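Local coordinates for protein Non-ribosomal peptide synthetase (PDB 6VTJ) that probably releases a peptide bound as a thioester to its phosphopantetheine-bearing carrier domain, by NAD(P)H-dependent reduction in the adjoining reductase domain, at residues 184-187 with 188-192; 279-282 with 283-286; 428-431 with 432-436. All blocks are in the same frame, centred on the assembly; numbering follows the deposited sequence.

Contact 1: residues 184-187 with 188-192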
ATOM      1  N   ASP A 184      -1.291  30.076   6.803  1.00 33.70           N
ATOM      2  CA  ASP A 184      -0.856  31.321   6.192  1.00 35.97           C
ATOM      3  C   ASP A 184       0.050  31.103   4.994  1.00 32.88           C
ATOM      4  O   ASP A 184       0.291  32.050   4.244  1.00 40.36           O
ATOM      5  CB  ASP A 184      -0.162  32.199   7.236  1.00 39.62           C
ATOM      6  CG  ASP A 184       0.926  31.465   7.994  1.00 44.57           C
ATOM      7  OD1 ASP A 184       0.750  30.261   8.313  1.00 40.16           O
ATOM      8  OD2 ASP A 184       1.963  32.107   8.277  1.00 46.36           O
ATOM      9  N   LEU A 185       0.548  29.894   4.776  1.00 31.95           N
ATOM     10  CA  LEU A 185       1.293  29.663   3.547  1.00 34.43           C
ATOM     11  C   LEU A 185       0.384  29.316   2.381  1.00 31.36           C
ATOM     12  O   LEU A 185       0.832  29.358   1.235  1.00 35.56           O
ATOM     13  CB  LEU A 185       2.335  28.562   3.756  1.00 35.25           C
ATOM     14  CG  LEU A 185       3.369  28.867   4.845  1.00 38.49           C
ATOM     15  CD1 LEU A 185       4.504  27.860   4.801  1.00 41.13           C
ATOM     16  CD2 LEU A 185       3.903  30.275   4.657  1.00 42.10           C
ATOM     17  N   VAL A 186      -0.875  28.973   2.647  1.00 33.48           N
ATOM     18  CA  VAL A 186      -1.819  28.683   1.569  1.00 35.22           C
ATOM     19  C   VAL A 186      -2.108  29.974   0.824  1.00 34.36           C
ATOM     20  O   VAL A 186      -2.578  30.955   1.414  1.00 33.41           O
ATOM     21  CB  VAL A 186      -3.108  28.053   2.116  1.00 31.53           C
ATOM     22  CG1 VAL A 186      -4.142  27.915   1.024  1.00 32.21           C
ATOM     23  CG2 VAL A 186      -2.787  26.686   2.738  1.00 29.96           C
ATOM     24  N   GLY A 187      -1.819  29.980  -0.470  1.00 38.48           N
ATOM     25  CA  GLY A 187      -1.862  31.176  -1.278  1.00 38.55           C
ATOM     26  C   GLY A 187      -0.498  31.708  -1.660  1.00 36.83           C
ATOM     27  O   GLY A 187      -0.398  32.468  -2.623  1.00 43.26           O
ATOM     28  N   SER A 188       0.556  31.348  -0.932  1.00 40.97           N
ATOM     29  CA  SER A 188       1.912  31.734  -1.321  1.00 40.28           C
ATOM     30  C   SER A 188       2.741  30.500  -1.644  1.00 38.32           C
ATOM     31  O   SER A 188       3.005  30.252  -2.821  1.00 43.94           O
ATOM     32  CB  SER A 188       2.576  32.614  -0.253  1.00 38.01           C
ATOM     33  OG  SER A 188       2.539  32.032   1.035  1.00 49.04           O
ATOM     34  N   ARG A 189       3.140  29.692  -0.653  1.00 43.18           N
ATOM     35  CA  ARG A 189       3.903  28.481  -0.962  1.00 42.28           C
ATOM     36  C   ARG A 189       3.006  27.308  -1.345  1.00 38.38           C
ATOM     37  O   ARG A 189       3.430  26.455  -2.132  1.00 41.65           O
ATOM     38  CB  ARG A 189       4.781  28.046   0.219  1.00 44.27           C
ATOM     39  CG  ARG A 189       5.630  29.118   0.905  1.00 47.93           C
ATOM     40  CD  ARG A 189       7.158  29.018   0.663  1.00 45.24           C
ATOM     41  NE  ARG A 189       7.709  27.692   0.344  1.00 47.79           N
ATOM     42  CZ  ARG A 189       8.240  26.832   1.222  1.00 42.11           C
ATOM     43  NH1 ARG A 189       8.297  27.104   2.522  1.00 37.79           N
ATOM     44  NH2 ARG A 189       8.723  25.672   0.787  1.00 44.96           N
ATOM     45  N   ILE A 190       1.778  27.242  -0.820  1.00 36.45           N
ATOM     46  CA  ILE A 190       0.885  26.105  -1.033  1.00 31.22           C
ATOM     47  C   ILE A 190      -0.252  26.529  -1.951  1.00 32.69           C
ATOM     48  O   ILE A 190      -1.040  27.417  -1.606  1.00 33.81           O
ATOM     49  CB  ILE A 190       0.336  25.563   0.294  1.00 29.87           C
ATOM     50  CG1 ILE A 190       1.485  25.228   1.249  1.00 30.90           C
ATOM     51  CG2 ILE A 190      -0.547  24.351   0.046  1.00 29.84           C
ATOM     52  CD1 ILE A 190       1.015  24.849   2.656  1.00 28.61           C
ATOM     53  N   ILE A 191      -0.373  25.860  -3.095  1.00 28.08           N
ATOM     54  CA  ILE A 191      -1.414  26.176  -4.073  1.00 35.71           C
ATOM     55  C   ILE A 191      -2.404  25.019  -4.181  1.00 31.72           C
ATOM     56  O   ILE A 191      -2.091  23.991  -4.791  1.00 34.33           O
ATOM     57  CB  ILE A 191      -0.808  26.505  -5.447  1.00 33.76           C
ATOM     58  CG1 ILE A 191       0.526  27.223  -5.280  1.00 32.76           C
ATOM     59  CG2 ILE A 191      -1.763  27.375  -6.250  1.00 31.76           C
ATOM     60  CD1 ILE A 191       0.383  28.585  -4.627  1.00 39.58           C
ATOM     61  N   PRO A 192      -3.591  25.132  -3.589  1.00 35.73           N
ATOM     62  CA  PRO A 192      -4.621  24.098  -3.790  1.00 33.54           C
ATOM     63  C   PRO A 192      -5.177  24.135  -5.211  1.00 35.00           C
ATOM     64  O   PRO A 192      -5.535  25.196  -5.720  1.00 38.14           O
ATOM     65  CB  PRO A 192      -5.698  24.466  -2.758  1.00 37.42           C
ATOM     66  CG  PRO A 192      -4.993  25.329  -1.740  1.00 33.00           C
ATOM     67  CD  PRO A 192      -3.944  26.078  -2.514  1.00 33.85           C
TER
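The carbonyl group of L185 has donors over both of its faces. S188 lies over one: its backbone N donates to L185 O at 3.0 Å, and its OG donates to the same atom at 3.2 Å. I190 N reaches L185 O from the other face at 3.1 Å, in a bond that is close to straight (169°). All three donors stand well above the carbonyl plane, and R189 N adds a weak fourth bond, so this one oxygen ties together the start of the segment 188-192. OG can bend back to it because chi1 of S188 (53°) sets OG between the serine's own N and carbonyl carbon. The flat guanidinium of R189 meets L185 CD1 obliquely, while its nitrogens bond to G152 O and I147 O and weakly to F146 O. From L185 to S188 the chain makes a type II beta turn with V186 and G187 at its corners. A side chain on G187 would be jammed against the carbonyl oxygen of V186. The turn leads from a 3-10 segment into strand 190-194, which pairs in parallel with strand 154-158; helix 166-177 joins the two as a beta-alpha-beta crossover of the Rossmann-type sheet. From the second corner of the turn, G187 N donates to I190 O at 2.9 Å, completing a single bridge between V186 and I190. V186 straddles two neighbours: CG2 rests against I190 CB at 4.1 Å, and CG1, anti to the backbone N, meets the proline ring at P192 CG at 3.9 Å. L185 CB touches I190 CD1 at 4.1 Å. The I190 side chain also packs on L170 and M174 of helix 166-177, while L185 and I190 both touch I147 of helix 137-149.

Contact 2: residues 279-282 with 283-286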
ATOM      1  N   GLU A 279      16.924  -2.858  -6.769  1.00 26.89           N
ATOM      2  CA  GLU A 279      16.539  -1.612  -7.432  1.00 29.60           C
ATOM      3  C   GLU A 279      16.757  -1.641  -8.948  1.00 33.12           C
ATOM      4  O   GLU A 279      16.423  -0.661  -9.633  1.00 26.09           O
ATOM      5  CB  GLU A 279      17.311  -0.446  -6.808  1.00 27.20           C
ATOM      6  CG  GLU A 279      16.953  -0.162  -5.335  1.00 25.23           C
ATOM      7  CD  GLU A 279      17.896  -0.827  -4.303  1.00 29.78           C
ATOM      8  OE1 GLU A 279      18.512  -1.874  -4.594  1.00 29.60           O
ATOM      9  OE2 GLU A 279      17.991  -0.323  -3.161  1.00 29.19           O
ATOM     10  N   ARG A 280      17.299  -2.735  -9.487  1.00 31.09           N
ATOM     11  CA  ARG A 280      17.433  -2.917 -10.926  1.00 33.98           C
ATOM     12  C   ARG A 280      16.479  -3.982 -11.464  1.00 31.79           C
ATOM     13  O   ARG A 280      16.648  -4.449 -12.593  1.00 32.88           O
ATOM     14  CB  ARG A 280      18.887  -3.248 -11.270  1.00 30.77           C
ATOM     15  CG  ARG A 280      19.815  -2.031 -11.062  1.00 30.74           C
ATOM     16  CD  ARG A 280      21.283  -2.357 -11.384  1.00 31.32           C
ATOM     17  NE  ARG A 280      21.825  -3.315 -10.429  1.00 35.62           N
ATOM     18  CZ  ARG A 280      22.354  -2.971  -9.255  1.00 38.43           C
ATOM     19  NH1 ARG A 280      22.432  -1.688  -8.906  1.00 34.02           N
ATOM     20  NH2 ARG A 280      22.807  -3.908  -8.432  1.00 40.24           N
ATOM     21  N   THR A 281      15.461  -4.349 -10.689  1.00 30.54           N
ATOM     22  CA  THR A 281      14.528  -5.405 -11.046  1.00 31.33           C
ATOM     23  C   THR A 281      13.133  -4.831 -11.276  1.00 31.46           C
ATOM     24  O   THR A 281      12.613  -4.083 -10.440  1.00 28.85           O
ATOM     25  CB  THR A 281      14.472  -6.466  -9.938  1.00 35.16           C
ATOM     26  OG1 THR A 281      15.799  -6.895  -9.596  1.00 29.09           O
ATOM     27  CG2 THR A 281      13.654  -7.658 -10.394  1.00 29.03           C
ATOM     28  N   LEU A 282      12.511  -5.201 -12.398  1.00 31.55           N
ATOM     29  CA  LEU A 282      11.085  -4.947 -12.554  1.00 31.94           C
ATOM     30  C   LEU A 282      10.346  -6.266 -12.714  1.00 33.59           C
ATOM     31  O   LEU A 282       9.735  -6.748 -11.760  1.00 35.50           O
ATOM     32  CB  LEU A 282      10.795  -4.020 -13.738  1.00 34.82           C
ATOM     33  CG  LEU A 282       9.327  -3.743 -14.101  1.00 30.49           C
ATOM     34  CD1 LEU A 282       8.562  -3.147 -12.974  1.00 26.30           C
ATOM     35  CD2 LEU A 282       9.279  -2.807 -15.272  1.00 34.13           C
ATOM     36  N   TYR A 283      10.410  -6.869 -13.898  1.00 36.89           N
ATOM     37  CA  TYR A 283       9.604  -8.035 -14.227  1.00 32.41           C
ATOM     38  C   TYR A 283      10.457  -9.291 -14.322  1.00 30.52           C
ATOM     39  O   TYR A 283      11.440  -9.323 -15.067  1.00 33.88           O
ATOM     40  CB  TYR A 283       8.875  -7.825 -15.547  1.00 34.40           C
ATOM     41  CG  TYR A 283       7.940  -8.958 -15.868  1.00 29.33           C
ATOM     42  CD1 TYR A 283       6.897  -9.260 -15.017  1.00 34.53           C
ATOM     43  CD2 TYR A 283       8.109  -9.737 -17.013  1.00 36.82           C
ATOM     44  CE1 TYR A 283       6.019 -10.286 -15.289  1.00 36.02           C
ATOM     45  CE2 TYR A 283       7.222 -10.785 -17.307  1.00 36.64           C
ATOM     46  CZ  TYR A 283       6.177 -11.049 -16.435  1.00 37.81           C
ATOM     47  OH  TYR A 283       5.277 -12.075 -16.665  1.00 41.07           O
ATOM     48  N   TYR A 284      10.043 -10.340 -13.609  1.00 29.51           N
ATOM     49  CA  TYR A 284      10.662 -11.656 -13.735  1.00 35.86           C
ATOM     50  C   TYR A 284       9.616 -12.771 -13.575  1.00 31.10           C
ATOM     51  O   TYR A 284       9.921 -13.834 -13.024  1.00 28.89           O
ATOM     52  CB  TYR A 284      11.809 -11.813 -12.718  1.00 32.61           C
ATOM     53  CG  TYR A 284      11.386 -11.575 -11.283  1.00 34.23           C
ATOM     54  CD1 TYR A 284      11.190 -10.282 -10.794  1.00 32.55           C
ATOM     55  CD2 TYR A 284      11.161 -12.645 -10.418  1.00 32.78           C
ATOM     56  CE1 TYR A 284      10.785 -10.066  -9.479  1.00 30.27           C
ATOM     57  CE2 TYR A 284      10.773 -12.438  -9.119  1.00 32.42           C
ATOM     58  CZ  TYR A 284      10.582 -11.150  -8.649  1.00 30.17           C
ATOM     59  OH  TYR A 284      10.174 -10.952  -7.347  1.00 31.47           O
ATOM     60  N   GLU A 285       8.382 -12.526 -14.022  1.00 35.06           N
ATOM     61  CA  GLU A 285       7.260 -13.463 -13.871  1.00 34.92           C
ATOM     62  C   GLU A 285       7.016 -13.847 -12.411  1.00 36.03           C
ATOM     63  O   GLU A 285       6.798 -15.017 -12.075  1.00 38.21           O
ATOM     64  CB  GLU A 285       7.453 -14.705 -14.745  1.00 37.29           C
ATOM     65  CG  GLU A 285       6.847 -14.498 -16.114  1.00 45.68           C
ATOM     66  CD  GLU A 285       7.105 -15.628 -17.085  1.00 49.92           C
ATOM     67  OE1 GLU A 285       6.650 -16.761 -16.810  1.00 44.53           O
ATOM     68  OE2 GLU A 285       7.763 -15.366 -18.126  1.00 50.76           O
ATOM     69  N   GLN A 286       7.041 -12.841 -11.542  1.00 35.54           N
ATOM     70  CA  GLN A 286       6.618 -12.993 -10.162  1.00 35.56           C
ATOM     71  C   GLN A 286       5.094 -13.050 -10.096  1.00 33.78           C
ATOM     72  O   GLN A 286       4.388 -12.739 -11.062  1.00 39.97           O
ATOM     73  CB  GLN A 286       7.153 -11.841  -9.298  1.00 30.47           C
ATOM     74  CG  GLN A 286       6.598 -10.449  -9.659  1.00 30.26           C
ATOM     75  CD  GLN A 286       7.469  -9.675 -10.677  1.00 31.97           C
ATOM     76  OE1 GLN A 286       7.893 -10.226 -11.687  1.00 31.56           O
ATOM     77  NE2 GLN A 286       7.729  -8.391 -10.398  1.00 26.72           N
TER
HETATM   78  O   HOH W   1      13.692  -6.745 -14.515  1.00 33.54           O
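Two bends fold Q286 back toward L282: chi1 of 65° sets CG between the glutamine's own N and carbonyl carbon, and chi2 of -92° kinks the chain again, turning the amide back toward the backbone of residues 282 to 284. NE2 then donates to L282 O at 2.9 Å, in the plane of that carbonyl and nearly in the plane of its own amide, with an angle of 162° at the hydrogen. The other end of the amide takes a bond as well, from Y284 N to Q286 OE1 at 2.9 Å. NE2 also donates to V261 O, so partners at both ends fix which way round the amide sits. Replacing Q286 by a leucine would probably leave L282 O and Y284 N without these mates and leave this part of the loop free to shift. The chain here has no regular secondary structure: it belongs to the long loop between strand 252-258 of the central Rossmann-type sheet and helix 291-308, whose sequence carries the Tyr-x-x-x-Lys pattern of short-chain dehydrogenases. On the T281 side, CG2 comes obliquely to the Y284 ring, 3.6 Å from CD1, and Q286 OE1 lies 3.4 Å above one face of that ring, offset toward its rim. Y284 OH is bonded to S264 O, which holds the far end of the ring. The ring of Y283 has the backbone N of E285 over the centre of one face, and the Y283 side chain touches I98 and K99 of helix 94-99. L282 goes another way, into a buried cluster with F297 and L304 of helix 291-308 and I106 and L110 of helix 104-111. Water 1 accepts from L282 N at 2.9 Å and donates weakly to Y283 O at 3.5 Å.

Contact 3: residues 428-431 with 432-436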
ATOM      1  N   GLU A 428     -14.824 -12.175  15.949  1.00 43.45           N
ATOM      2  CA  GLU A 428     -14.269 -10.902  15.484  1.00 43.22           C
ATOM      3  C   GLU A 428     -12.782 -10.804  15.775  1.00 44.25           C
ATOM      4  O   GLU A 428     -12.053 -10.111  15.054  1.00 39.70           O
ATOM      5  CB  GLU A 428     -15.002  -9.727  16.139  1.00 46.03           C
ATOM      6  CG  GLU A 428     -15.117  -9.857  17.662  1.00 47.19           C
ATOM      7  CD  GLU A 428     -15.699  -8.620  18.337  1.00 57.42           C
ATOM      8  OE2 GLU A 428     -15.446  -8.423  19.554  1.00 59.12           O
ATOM      9  N   ASN A 429     -12.315 -11.523  16.806  1.00 40.68           N
ATOM     10  CA  ASN A 429     -10.934 -11.424  17.257  1.00 39.29           C
ATOM     11  C   ASN A 429      -9.926 -11.742  16.158  1.00 38.24           C
ATOM     12  O   ASN A 429      -8.799 -11.243  16.208  1.00 34.38           O
ATOM     13  CB  ASN A 429     -10.703 -12.365  18.433  1.00 40.88           C
ATOM     14  CG  ASN A 429     -11.373 -11.896  19.694  1.00 38.85           C
ATOM     15  OD1 ASN A 429     -11.786 -10.745  19.803  1.00 41.48           O
ATOM     16  ND2 ASN A 429     -11.480 -12.793  20.666  1.00 42.68           N
ATOM     17  N   ILE A 430     -10.279 -12.585  15.184  1.00 37.04           N
ATOM     18  CA  ILE A 430      -9.325 -12.959  14.145  1.00 34.24           C
ATOM     19  C   ILE A 430      -9.572 -12.205  12.844  1.00 36.36           C
ATOM     20  O   ILE A 430      -8.905 -12.482  11.829  1.00 35.86           O
ATOM     21  CB  ILE A 430      -9.312 -14.474  13.905  1.00 34.71           C
ATOM     22  CG1 ILE A 430     -10.653 -14.941  13.328  1.00 35.37           C
ATOM     23  CG2 ILE A 430      -8.919 -15.215  15.195  1.00 32.91           C
ATOM     24  CD1 ILE A 430     -10.647 -16.398  12.843  1.00 36.54           C
ATOM     25  N   GLN A 431     -10.486 -11.230  12.860  1.00 32.98           N
ATOM     26  CA  GLN A 431     -10.749 -10.408  11.682  1.00 39.13           C
ATOM     27  C   GLN A 431      -9.453  -9.906  11.061  1.00 39.97           C
ATOM     28  O   GLN A 431      -9.234 -10.043   9.849  1.00 37.80           O
ATOM     29  CB  GLN A 431     -11.644  -9.232  12.066  1.00 41.57           C
ATOM     30  CG  GLN A 431     -11.796  -8.180  10.969  1.00 46.49           C
ATOM     31  CD  GLN A 431     -12.968  -7.252  11.231  1.00 48.41           C
ATOM     32  OE1 GLN A 431     -14.080  -7.703  11.494  1.00 50.78           O
ATOM     33  NE2 GLN A 431     -12.719  -5.949  11.172  1.00 49.83           N
ATOM     34  N   GLY A 432      -8.565  -9.365  11.899  1.00 40.83           N
ATOM     35  CA  GLY A 432      -7.269  -8.884  11.482  1.00 40.16           C
ATOM     36  C   GLY A 432      -6.605  -9.877  10.564  1.00 41.78           C
ATOM     37  O   GLY A 432      -6.489  -9.621   9.354  1.00 45.66           O
ATOM     38  N   ILE A 433      -6.262 -11.054  11.093  1.00 37.98           N
ATOM     39  CA  ILE A 433      -5.485 -11.959  10.257  1.00 37.27           C
ATOM     40  C   ILE A 433      -6.331 -12.447   9.088  1.00 42.15           C
ATOM     41  O   ILE A 433      -5.794 -12.732   8.007  1.00 40.76           O
ATOM     42  CB  ILE A 433      -4.903 -13.125  11.077  1.00 40.44           C
ATOM     43  CG1 ILE A 433      -6.001 -13.866  11.835  1.00 37.21           C
ATOM     44  CG2 ILE A 433      -3.849 -12.626  12.036  1.00 40.22           C
ATOM     45  CD1 ILE A 433      -5.496 -15.107  12.510  1.00 39.96           C
ATOM     46  N   ILE A 434      -7.660 -12.480   9.248  1.00 34.60           N
ATOM     47  CA  ILE A 434      -8.502 -12.933   8.148  1.00 39.55           C
ATOM     48  C   ILE A 434      -8.458 -11.931   7.007  1.00 42.06           C
ATOM     49  O   ILE A 434      -8.338 -12.319   5.836  1.00 42.83           O
ATOM     50  CB  ILE A 434      -9.955 -13.188   8.608  1.00 38.99           C
ATOM     51  CG1 ILE A 434     -10.058 -14.461   9.457  1.00 35.04           C
ATOM     52  CG2 ILE A 434     -10.851 -13.333   7.418  1.00 35.21           C
ATOM     53  CD1 ILE A 434      -9.398 -15.685   8.841  1.00 36.03           C
ATOM     54  N   THR A 435      -8.549 -10.623   7.318  1.00 40.06           N
ATOM     55  CA  THR A 435      -8.570  -9.680   6.202  1.00 40.65           C
ATOM     56  C   THR A 435      -7.195  -9.544   5.571  1.00 43.69           C
ATOM     57  O   THR A 435      -7.078  -8.949   4.490  1.00 42.47           O
ATOM     58  CB  THR A 435      -9.089  -8.293   6.611  1.00 36.71           C
ATOM     59  OG1 THR A 435      -8.262  -7.742   7.633  1.00 43.22           O
ATOM     60  CG2 THR A 435     -10.539  -8.360   7.098  1.00 42.64           C
ATOM     61  N   ALA A 436      -6.174 -10.106   6.213  1.00 39.40           N
ATOM     62  CA  ALA A 436      -4.834 -10.216   5.668  1.00 42.37           C
ATOM     63  C   ALA A 436      -4.621 -11.514   4.904  1.00 47.83           C
ATOM     64  O   ALA A 436      -3.467 -11.901   4.680  1.00 49.71           O
ATOM     65  CB  ALA A 436      -3.805 -10.095   6.792  1.00 39.75           C
TER
HETATM   66  O   HOH W   2      -8.287  -8.429  14.582  1.00 42.62           O
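I430 touches the following helix along its length. Its CB lies 4.0 Å from I433 CG1, one turn on. With chi1 at 66°, CG1 sits between the isoleucine's own N and carbonyl carbon, and from there it meets I434 CG1. CD1, at the tip, is 3.9 Å from the same I434 CG1, and the two side chains cross at a slant. L349 of helix 338-349 packs on I430 as well. The backbone of I430 occupies the N-cap position, and its O accepts from I434 N at 2.9 Å. Q431 O repeats the pattern one residue later, taking T435 N at 2.7 Å, while Q431 CG approaches T435 CG2 at 4.1 Å. Water 2 serves the first turn: it accepts from G432 N at 2.9 Å and donates to N429 O at 3.3 Å. One side of the helix meets helix 46-58 of the carrier domain: I434 packs on I53 and L57, and Q431 and T435 both touch S50. I433 touches N342 of helix 338-349, so I433 and I434 face different helices. T435 also touches the bound 4'-phosphopantetheine. This is a short helix of about one turn, with I430 at its N-cap position, at the carrier-reductase interface beside the prosthetic group.

In the fold
The three contacts follow one another along the chain without touching. Contacts 1 and 2 both fall in the Rossmann-type reductase part, one leading into strand 190-194 and the other in the loop before helix 291-308; their centres are 40 Å apart. Contact 3 is the one beside the prosthetic group, with the T435 side chain about 4 Å from 4'-phosphopantetheine, whose pocket includes S46 and L47 on the carrier side and K222, H223, Y224 and N337 on the reductase side. Nearest atoms of contacts 2 and 3 are about 17 Å apart, those of contacts 1 and 3 about 34 Å, and these last two lie on opposite sides of the chain's centre.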